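Local structure of OxyA protein (Actinoplanes teichomyceticus, 5HH3) at residues 275-280 / 331-336; 247-252 / 386-391; 124-129 / 359-364. The protein probably catalyses an oxidative phenolic coupling that cyclises the peptide precursor of a glycopeptide antibiotic, as a heme-dependent member of the cytochrome P450 family. All coordinates share one frame; numbering follows the deposited sequence.

Contact 1. Residues 275-280 / 331-336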
loop_
_atom_site.group_PDB
_atom_site.type_symbol
_atom_site.label_atom_id
_atom_site.label_comp_id
_atom_site.label_asym_id
_atom_site.label_seq_id
_atom_site.Cartn_x
_atom_site.Cartn_y
_atom_site.Cartn_z
ATOM N N LEU B 275 -27.011 -22.235 -7.021
ATOM C CA LEU B 275 -25.698 -21.641 -7.211
ATOM C C LEU B 275 -25.679 -20.184 -6.764
ATOM O O LEU B 275 -24.708 -19.757 -6.172
ATOM C CB LEU B 275 -25.213 -21.762 -8.653
ATOM C CG LEU B 275 -23.858 -21.124 -8.947
ATOM C CD1 LEU B 275 -22.764 -21.675 -8.056
ATOM C CD2 LEU B 275 -23.496 -21.298 -10.414
ATOM N N ASP B 276 -26.748 -19.440 -7.036
ATOM C CA ASP B 276 -26.849 -18.061 -6.533
ATOM C C ASP B 276 -26.750 -17.984 -5.004
ATOM O O ASP B 276 -26.153 -17.051 -4.505
ATOM C CB ASP B 276 -28.136 -17.391 -6.985
ATOM C CG ASP B 276 -28.154 -17.104 -8.472
ATOM O OD1 ASP B 276 -27.099 -16.761 -9.029
ATOM O OD2 ASP B 276 -29.236 -17.220 -9.072
ATOM N N GLU B 277 -27.328 -18.956 -4.284
ATOM C CA GLU B 277 -27.184 -19.008 -2.817
ATOM C C GLU B 277 -25.760 -19.357 -2.362
ATOM O O GLU B 277 -25.261 -18.778 -1.408
ATOM C CB GLU B 277 -28.189 -19.977 -2.196
ATOM C CG GLU B 277 -28.070 -20.157 -0.689
ATOM C CD GLU B 277 -28.481 -18.952 0.129
ATOM O OE1 GLU B 277 -28.397 -19.059 1.369
ATOM O OE2 GLU B 277 -28.884 -17.889 -0.420
ATOM N N VAL B 278 -25.110 -20.292 -3.031
ATOM C CA VAL B 278 -23.743 -20.671 -2.678
ATOM C C VAL B 278 -22.827 -19.476 -2.877
ATOM O O VAL B 278 -21.999 -19.179 -2.020
ATOM C CB VAL B 278 -23.235 -21.874 -3.499
ATOM C CG1 VAL B 278 -21.771 -22.192 -3.175
ATOM C CG2 VAL B 278 -24.080 -23.099 -3.222
ATOM N N ILE B 279 -22.988 -18.793 -4.014
ATOM C CA ILE B 279 -22.212 -17.587 -4.313
ATOM C C ILE B 279 -22.481 -16.454 -3.302
ATOM O O ILE B 279 -21.536 -15.841 -2.797
ATOM C CB ILE B 279 -22.455 -17.097 -5.763
ATOM C CG1 ILE B 279 -21.813 -18.073 -6.755
ATOM C CG2 ILE B 279 -21.896 -15.693 -5.936
ATOM C CD1 ILE B 279 -22.251 -17.928 -8.201
ATOM N N ARG B 280 -23.747 -16.191 -3.010
ATOM C CA ARG B 280 -24.118 -15.187 -1.993
ATOM C C ARG B 280 -23.455 -15.452 -0.642
ATOM O O ARG B 280 -22.862 -14.556 -0.043
ATOM C CB ARG B 280 -25.635 -15.140 -1.761
ATOM C CG ARG B 280 -26.078 -14.050 -0.771
ATOM C CD ARG B 280 -27.467 -14.297 -0.209
ATOM N NE ARG B 280 -27.508 -15.467 0.671
ATOM C CZ ARG B 280 -27.198 -15.487 1.968
ATOM N NH1 ARG B 280 -26.794 -14.394 2.610
ATOM N NH2 ARG B 280 -27.296 -16.627 2.643
ATOM N N ILE B 331 -29.941 -23.631 0.697
ATOM C CA ILE B 331 -29.888 -23.965 -0.709
ATOM C C ILE B 331 -31.255 -23.899 -1.434
ATOM O O ILE B 331 -31.284 -23.853 -2.664
ATOM C CB ILE B 331 -29.216 -25.353 -0.879
ATOM C CG1 ILE B 331 -28.636 -25.511 -2.282
ATOM C CG2 ILE B 331 -30.173 -26.487 -0.524
ATOM C CD1 ILE B 331 -27.522 -26.532 -2.322
ATOM N N THR B 332 -32.363 -23.892 -0.684
ATOM C CA THR B 332 -33.724 -23.784 -1.253
ATOM C C THR B 332 -34.262 -22.341 -1.318
ATOM O O THR B 332 -35.399 -22.138 -1.739
ATOM C CB THR B 332 -34.757 -24.600 -0.433
ATOM O OG1 THR B 332 -34.974 -23.956 0.825
ATOM C CG2 THR B 332 -34.292 -26.049 -0.187
ATOM N N ARG B 333 -33.484 -21.352 -0.881
ATOM C CA ARG B 333 -33.912 -19.949 -0.940
ATOM C C ARG B 333 -34.326 -19.573 -2.371
ATOM O O ARG B 333 -33.575 -19.787 -3.320
ATOM C CB ARG B 333 -32.804 -19.007 -0.454
ATOM C CG ARG B 333 -33.228 -17.547 -0.287
ATOM C CD ARG B 333 -32.024 -16.605 -0.150
ATOM N NE ARG B 333 -31.130 -17.090 0.890
ATOM C CZ ARG B 333 -31.384 -17.032 2.197
ATOM N NH1 ARG B 333 -32.484 -16.435 2.677
ATOM N NH2 ARG B 333 -30.510 -17.563 3.044
ATOM N N VAL B 334 -35.532 -19.026 -2.497
ATOM C CA VAL B 334 -36.078 -18.594 -3.777
ATOM C C VAL B 334 -35.381 -17.305 -4.227
ATOM O O VAL B 334 -35.320 -16.334 -3.475
ATOM C CB VAL B 334 -37.608 -18.413 -3.674
ATOM C CG1 VAL B 334 -38.180 -17.727 -4.911
ATOM C CG2 VAL B 334 -38.261 -19.776 -3.466
ATOM N N ARG B 335 -34.838 -17.336 -5.446
ATOM C CA ARG B 335 -34.153 -16.203 -6.077
ATOM C C ARG B 335 -33.199 -15.424 -5.148
ATOM O O ARG B 335 -33.431 -14.247 -4.860
ATOM C CB ARG B 335 -35.182 -15.278 -6.773
ATOM C CG ARG B 335 -35.770 -15.909 -8.034
ATOM C CD ARG B 335 -36.747 -14.985 -8.760
ATOM N NE ARG B 335 -37.933 -14.703 -7.939
ATOM C CZ ARG B 335 -38.993 -15.503 -7.788
ATOM N NH1 ARG B 335 -39.093 -16.676 -8.422
ATOM N NH2 ARG B 335 -39.984 -15.118 -6.989
ATOM N N PRO B 336 -32.117 -16.082 -4.680
ATOM C CA PRO B 336 -31.161 -15.382 -3.819
ATOM C C PRO B 336 -30.531 -14.169 -4.518
ATOM O O PRO B 336 -30.195 -14.251 -5.698
ATOM C CB PRO B 336 -30.083 -16.448 -3.526
ATOM C CG PRO B 336 -30.671 -17.755 -3.930
ATOM C CD PRO B 336 -31.665 -17.451 -5.002
HETATM O O HOH W 1 -31.373 -15.651 -7.841
#
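E277 of helix 274-282 reaches R333 of the loop opposite, while P336 of the same loop packs against the helix backbone at E277 N. The glutamate chain bends at chi2 (70°), and its two oxygens meet the side-on edge of R333: NE donates to OE2 at 2.7 Å and NH2 to OE1 at 3.1 Å. R280, one turn further along the helix, takes hold of the carboxylate in the same side-on way, its NE to OE2 and its NH2 to OE1. The two arginines come from opposite faces of the carboxylate plane; each oxygen accepts from both, and the four bonds together hold the carboxylate against turning. Their NH2 atoms lie only 3.4 Å apart, a like-charge approach that the shared anion probably offsets. OE1 also accepts from D330 N, and R280 NH1 is paired with D327. P336, a compact ring, sets CG 3.6 Å from E277 N, and a water joins its O to D276 OD2. A carboxylate suits the buried centre because it can accept from two guanidinium groups at once. E277 and R280 form the ExxR motif of cytochromes P450, and R333, from the loop after helix 314-318, completes the E-R-R triad.

Contact 2. Residues 247-252 / 386-391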
loop_
_atom_site.group_PDB
_atom_site.type_symbol
_atom_site.label_atom_id
_atom_site.label_comp_id
_atom_site.label_asym_id
_atom_site.label_seq_id
_atom_site.Cartn_x
_atom_site.Cartn_y
_atom_site.Cartn_z
ATOM N N LEU B 247 -13.865 -22.702 -5.563
ATOM C CA LEU B 247 -14.067 -24.153 -5.533
ATOM C C LEU B 247 -13.545 -24.765 -4.225
ATOM O O LEU B 247 -14.170 -25.668 -3.681
ATOM C CB LEU B 247 -13.410 -24.830 -6.745
ATOM C CG LEU B 247 -14.053 -24.575 -8.112
ATOM C CD1 LEU B 247 -13.213 -25.222 -9.209
ATOM C CD2 LEU B 247 -15.487 -25.076 -8.154
ATOM N N ALA B 248 -12.426 -24.247 -3.711
ATOM C CA ALA B 248 -11.911 -24.687 -2.405
ATOM C C ALA B 248 -12.896 -24.324 -1.289
ATOM O O ALA B 248 -13.187 -25.167 -0.446
ATOM C CB ALA B 248 -10.522 -24.117 -2.127
ATOM N N ALA B 249 -13.428 -23.100 -1.304
ATOM C CA ALA B 249 -14.420 -22.699 -0.294
ATOM C C ALA B 249 -15.748 -23.451 -0.449
ATOM O O ALA B 249 -16.410 -23.760 0.550
ATOM C CB ALA B 249 -14.648 -21.198 -0.302
ATOM N N GLY B 250 -16.125 -23.754 -1.692
ATOM C CA GLY B 250 -17.281 -24.588 -1.974
ATOM C C GLY B 250 -17.155 -25.998 -1.431
ATOM O O GLY B 250 -18.087 -26.501 -0.792
ATOM N N ALA B 251 -16.009 -26.643 -1.690
ATOM C CA ALA B 251 -15.742 -27.967 -1.153
ATOM C C ALA B 251 -15.806 -27.976 0.386
ATOM O O ALA B 251 -16.301 -28.951 0.977
ATOM C CB ALA B 251 -14.395 -28.493 -1.638
ATOM N N TRP B 252 -15.317 -26.907 1.023
ATOM C CA TRP B 252 -15.370 -26.784 2.483
ATOM C C TRP B 252 -16.823 -26.701 2.953
ATOM O O TRP B 252 -17.207 -27.411 3.877
ATOM C CB TRP B 252 -14.556 -25.573 2.952
ATOM C CG TRP B 252 -14.481 -25.354 4.444
ATOM C CD1 TRP B 252 -14.756 -26.256 5.431
ATOM C CD2 TRP B 252 -14.049 -24.161 5.112
ATOM N NE1 TRP B 252 -14.552 -25.694 6.663
ATOM C CE2 TRP B 252 -14.109 -24.414 6.500
ATOM C CE3 TRP B 252 -13.622 -22.899 4.670
ATOM C CZ2 TRP B 252 -13.764 -23.455 7.454
ATOM C CZ3 TRP B 252 -13.281 -21.942 5.616
ATOM C CH2 TRP B 252 -13.352 -22.225 6.995
ATOM N N PRO B 386 -7.162 -11.781 2.918
ATOM C CA PRO B 386 -8.229 -11.578 1.950
ATOM C C PRO B 386 -7.675 -11.330 0.539
ATOM O O PRO B 386 -6.591 -10.808 0.439
ATOM C CB PRO B 386 -8.940 -10.313 2.451
ATOM C CG PRO B 386 -8.610 -10.223 3.895
ATOM C CD PRO B 386 -7.325 -10.953 4.130
ATOM N N PRO B 387 -8.382 -11.696 -0.532
ATOM C CA PRO B 387 -9.724 -12.278 -0.470
ATOM C C PRO B 387 -9.746 -13.786 -0.127
ATOM O O PRO B 387 -8.721 -14.480 -0.275
ATOM C CB PRO B 387 -10.283 -12.008 -1.854
ATOM C CG PRO B 387 -9.068 -11.927 -2.758
ATOM C CD PRO B 387 -7.938 -11.422 -1.913
ATOM N N PHE B 388 -10.923 -14.254 0.305
ATOM C CA PHE B 388 -11.167 -15.600 0.861
ATOM C C PHE B 388 -10.231 -16.683 0.334
ATOM O O PHE B 388 -10.389 -17.165 -0.788
ATOM C CB PHE B 388 -12.612 -16.060 0.607
ATOM C CG PHE B 388 -13.091 -17.124 1.574
ATOM C CD1 PHE B 388 -12.654 -18.427 1.495
ATOM C CD2 PHE B 388 -13.977 -16.809 2.566
ATOM C CE1 PHE B 388 -13.107 -19.391 2.404
ATOM C CE2 PHE B 388 -14.433 -17.768 3.485
ATOM C CZ PHE B 388 -14.001 -19.056 3.387
ATOM N N ASP B 389 -9.302 -17.081 1.184
ATOM C CA ASP B 389 -8.187 -17.878 0.786
ATOM C C ASP B 389 -7.984 -19.051 1.749
ATOM O O ASP B 389 -7.269 -18.940 2.764
ATOM C CB ASP B 389 -6.950 -16.990 0.734
ATOM C CG ASP B 389 -5.700 -17.755 0.397
ATOM O OD1 ASP B 389 -5.813 -18.838 -0.208
ATOM O OD2 ASP B 389 -4.613 -17.273 0.742
ATOM N N VAL B 390 -8.617 -20.173 1.421
ATOM C CA VAL B 390 -8.398 -21.409 2.167
ATOM C C VAL B 390 -7.004 -21.908 1.806
ATOM O O VAL B 390 -6.754 -22.256 0.660
ATOM C CB VAL B 390 -9.435 -22.495 1.840
ATOM C CG1 VAL B 390 -9.178 -23.747 2.691
ATOM C CG2 VAL B 390 -10.848 -21.967 2.045
ATOM N N GLU B 391 -6.114 -21.953 2.789
ATOM C CA GLU B 391 -4.718 -22.307 2.562
ATOM C C GLU B 391 -4.492 -23.817 2.345
ATOM O O GLU B 391 -3.619 -24.208 1.574
ATOM C CB GLU B 391 -3.851 -21.801 3.708
ATOM C CG GLU B 391 -3.886 -20.279 3.830
ATOM C CD GLU B 391 -2.917 -19.740 4.858
ATOM O OE1 GLU B 391 -2.393 -18.627 4.651
ATOM O OE2 GLU B 391 -2.671 -20.424 5.874
#
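F388 is gripped through its backbone, where O accepts from R245 NH1 and N donates to E286 OE1, and its ring lies against A249 and W252. These two belong to helix 225-256, which is helix I, the long central helix of the cytochrome P450 fold, and F388 to a loop near the C-terminus that precedes strand 394-396. The contact is buried and wholly apolar between the two segments. A249 has a methyl group small enough for the phenylalanine ring to come close: its CB lies 3.6 Å from F388 CE1. One turn further along the helix, W252 extends its six-membered ring over to the same phenylalanine. CG is anti to the backbone N (chi1 -178°), and the benzo edge atom CZ3 meets F388 at the edge of the phenyl ring, near its plane, 3.7 Å from CZ. The two side chains cross at about a right angle. The two broad rings let helix and loop meet at a distance from their backbones. F25 adds a further ring against W252, and I381, from a loop, touches both W252 and V390. A248 also touches V143 of helix 142-159. V390, a beta-branched residue that fits between the alanines and the indole, places CB 4.4 Å from A248 CB and directs its methyl CG2 to within 3.9 Å of W252 CE3.

Contact 3. Residues 124-129 / 359-364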
loop_
_atom_site.group_PDB
_atom_site.type_symbol
_atom_site.label_atom_id
_atom_site.label_comp_id
_atom_site.label_asym_id
_atom_site.label_seq_id
_atom_site.Cartn_x
_atom_site.Cartn_y
_atom_site.Cartn_z
ATOM N N ARG B 124 -15.770 -32.817 -18.588
ATOM C CA ARG B 124 -14.597 -33.693 -18.656
ATOM C C ARG B 124 -13.467 -33.266 -17.725
ATOM O O ARG B 124 -12.823 -34.120 -17.109
ATOM C CB ARG B 124 -14.060 -33.805 -20.088
ATOM C CG ARG B 124 -14.920 -34.658 -21.004
ATOM C CD ARG B 124 -14.218 -34.961 -22.322
ATOM N NE ARG B 124 -14.148 -33.767 -23.169
ATOM C CZ ARG B 124 -15.122 -33.315 -23.974
ATOM N NH1 ARG B 124 -16.290 -33.953 -24.097
ATOM N NH2 ARG B 124 -14.919 -32.202 -24.674
ATOM N N VAL B 125 -13.202 -31.958 -17.630
ATOM C CA VAL B 125 -12.143 -31.473 -16.741
ATOM C C VAL B 125 -12.474 -31.835 -15.295
ATOM O O VAL B 125 -11.603 -32.301 -14.563
ATOM C CB VAL B 125 -11.898 -29.963 -16.882
ATOM C CG1 VAL B 125 -10.998 -29.446 -15.759
ATOM C CG2 VAL B 125 -11.276 -29.667 -18.240
ATOM N N VAL B 126 -13.725 -31.618 -14.896
ATOM C CA VAL B 126 -14.152 -31.967 -13.556
ATOM C C VAL B 126 -13.996 -33.486 -13.290
ATOM O O VAL B 126 -13.439 -33.876 -12.264
ATOM C CB VAL B 126 -15.617 -31.627 -13.294
ATOM C CG1 VAL B 126 -15.892 -31.819 -11.817
ATOM C CG2 VAL B 126 -15.958 -30.208 -13.723
ATOM N N GLN B 127 -14.480 -34.323 -14.208
ATOM C CA GLN B 127 -14.368 -35.784 -14.037
ATOM C C GLN B 127 -12.911 -36.239 -13.943
ATOM O O GLN B 127 -12.596 -37.077 -13.109
ATOM C CB GLN B 127 -15.105 -36.550 -15.151
ATOM C CG GLN B 127 -16.618 -36.371 -15.124
ATOM C CD GLN B 127 -17.251 -36.838 -13.822
ATOM O OE1 GLN B 127 -16.964 -37.929 -13.338
ATOM N NE2 GLN B 127 -18.111 -36.016 -13.251
ATOM N N ASP B 128 -12.027 -35.656 -14.757
ATOM C CA ASP B 128 -10.584 -35.981 -14.706
ATOM C C ASP B 128 -9.967 -35.576 -13.359
ATOM O O ASP B 128 -9.249 -36.352 -12.742
ATOM C CB ASP B 128 -9.806 -35.309 -15.856
ATOM C CG ASP B 128 -10.138 -35.891 -17.230
ATOM O OD1 ASP B 128 -10.442 -37.100 -17.332
ATOM O OD2 ASP B 128 -10.088 -35.128 -18.223
ATOM N N SER B 129 -10.268 -34.371 -12.890
ATOM C CA SER B 129 -9.769 -33.919 -11.593
ATOM C C SER B 129 -10.239 -34.846 -10.457
ATOM O O SER B 129 -9.461 -35.179 -9.562
ATOM C CB SER B 129 -10.183 -32.458 -11.322
ATOM O OG SER B 129 -9.559 -31.594 -12.275
ATOM N N ARG B 359 -21.166 -24.467 -11.634
ATOM C CA ARG B 359 -22.398 -25.221 -11.925
ATOM C C ARG B 359 -22.090 -26.665 -12.307
ATOM O O ARG B 359 -22.909 -27.546 -12.104
ATOM C CB ARG B 359 -23.207 -24.541 -13.059
ATOM C CG ARG B 359 -24.241 -25.416 -13.773
ATOM C CD ARG B 359 -25.183 -24.602 -14.652
ATOM N NE ARG B 359 -24.596 -23.329 -15.031
ATOM C CZ ARG B 359 -24.137 -23.041 -16.245
ATOM N NH1 ARG B 359 -24.199 -23.936 -17.215
ATOM N NH2 ARG B 359 -23.616 -21.855 -16.472
ATOM N N THR B 360 -20.914 -26.886 -12.890
ATOM C CA THR B 360 -20.481 -28.193 -13.346
ATOM C C THR B 360 -19.704 -28.920 -12.265
ATOM O O THR B 360 -20.002 -30.077 -11.968
ATOM C CB THR B 360 -19.611 -28.065 -14.623
ATOM O OG1 THR B 360 -20.347 -27.334 -15.616
ATOM C CG2 THR B 360 -19.261 -29.437 -15.191
ATOM N N ALA B 361 -18.711 -28.257 -11.675
ATOM C CA ALA B 361 -17.808 -28.935 -10.740
ATOM C C ALA B 361 -18.429 -29.283 -9.379
ATOM O O ALA B 361 -18.097 -30.325 -8.800
ATOM C CB ALA B 361 -16.513 -28.155 -10.571
ATOM N N ILE B 362 -19.332 -28.448 -8.876
ATOM C CA ILE B 362 -19.899 -28.683 -7.550
ATOM C C ILE B 362 -20.834 -29.908 -7.530
ATOM O O ILE B 362 -20.673 -30.766 -6.663
ATOM C CB ILE B 362 -20.583 -27.414 -6.963
ATOM C CG1 ILE B 362 -19.557 -26.295 -6.730
ATOM C CG2 ILE B 362 -21.343 -27.726 -5.683
ATOM C CD1 ILE B 362 -18.398 -26.684 -5.841
ATOM N N PRO B 363 -21.806 -29.990 -8.465
ATOM C CA PRO B 363 -22.602 -31.215 -8.560
ATOM C C PRO B 363 -21.774 -32.446 -8.844
ATOM O O PRO B 363 -22.066 -33.507 -8.290
ATOM C CB PRO B 363 -23.538 -30.931 -9.743
ATOM C CG PRO B 363 -23.707 -29.449 -9.686
ATOM C CD PRO B 363 -22.302 -28.983 -9.417
ATOM N N ALA B 364 -20.754 -32.316 -9.696
ATOM C CA ALA B 364 -19.843 -33.443 -9.962
ATOM C C ALA B 364 -19.194 -33.987 -8.679
ATOM O O ALA B 364 -19.158 -35.200 -8.457
ATOM C CB ALA B 364 -18.771 -33.027 -10.936
HETATM O O HOH W 2 -19.470 -36.741 -10.615
#
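V126 holds CG1 anti to its backbone N (chi1 -171°) and CG2 beside that N, which spreads its two methyls over T360, A361 and A364 of the facing helix. T360 likewise has its methyl CG2 anti to the backbone N, and this brings the methyl to 3.7 Å from V126 CG2, the two side chains meeting at a slant. OG1 of T360 is bonded to L356 O in its own helix, while CG2 is the branch that meets V126. V126 CG1 lies 3.6 Å from A361 CA and 3.2 Å from A364 CB, the latter tighter than usual van der Waals contact. Alanine suits both positions, because a small side chain lets the branched valine settle close to the helix surface, and A361 CB stands 3.8 Å from V126 CG2. The segment axes come within 9.3 Å and cross at -35°. Beyond A361 the packing continues to F146 of helix 142-159 and L247 of helix 225-256. Helices 112-136 and 351-368 correspond to D and L of the P450 fold, and with those two, E and I, they make up its conserved helical bundle. At the less buried border, the chain of Q127 bends at chi2 (-60°), which turns CD; its NE2 lies 3.8 Å from A364 CB. The same NE2 gives a hydrogen bond to a water that in turn donates to A364 O, while OE1 is held by R368 NH1. Between the two segments, then, the direct contact is made by hydrocarbon, chiefly one valine against small residues, and polar linkage comes through water at the margin; the fit depends on shape more than on directed bonds.

In the fold
Contacts 1 and 2 are buried, whereas contact 3 is partly buried and meets water at its border. Their chemistry differs accordingly: contact 1 encloses a charged network that ties helix 274-282 to a loop, contact 2 presses aromatic and aliphatic groups together where a loop meets helix 225-256, and contact 3 joins two helices mostly by small apolar groups. None shares a helix with another, yet they adjoin. L247 CD2 of contact 2 packs on A361 CB and I362 CD1 of contact 3, and L275 CD2 of contact 1 comes near R359 N of contact 3. Helix 351-368 thus links all three regions, although contacts 1 and 2 do not touch.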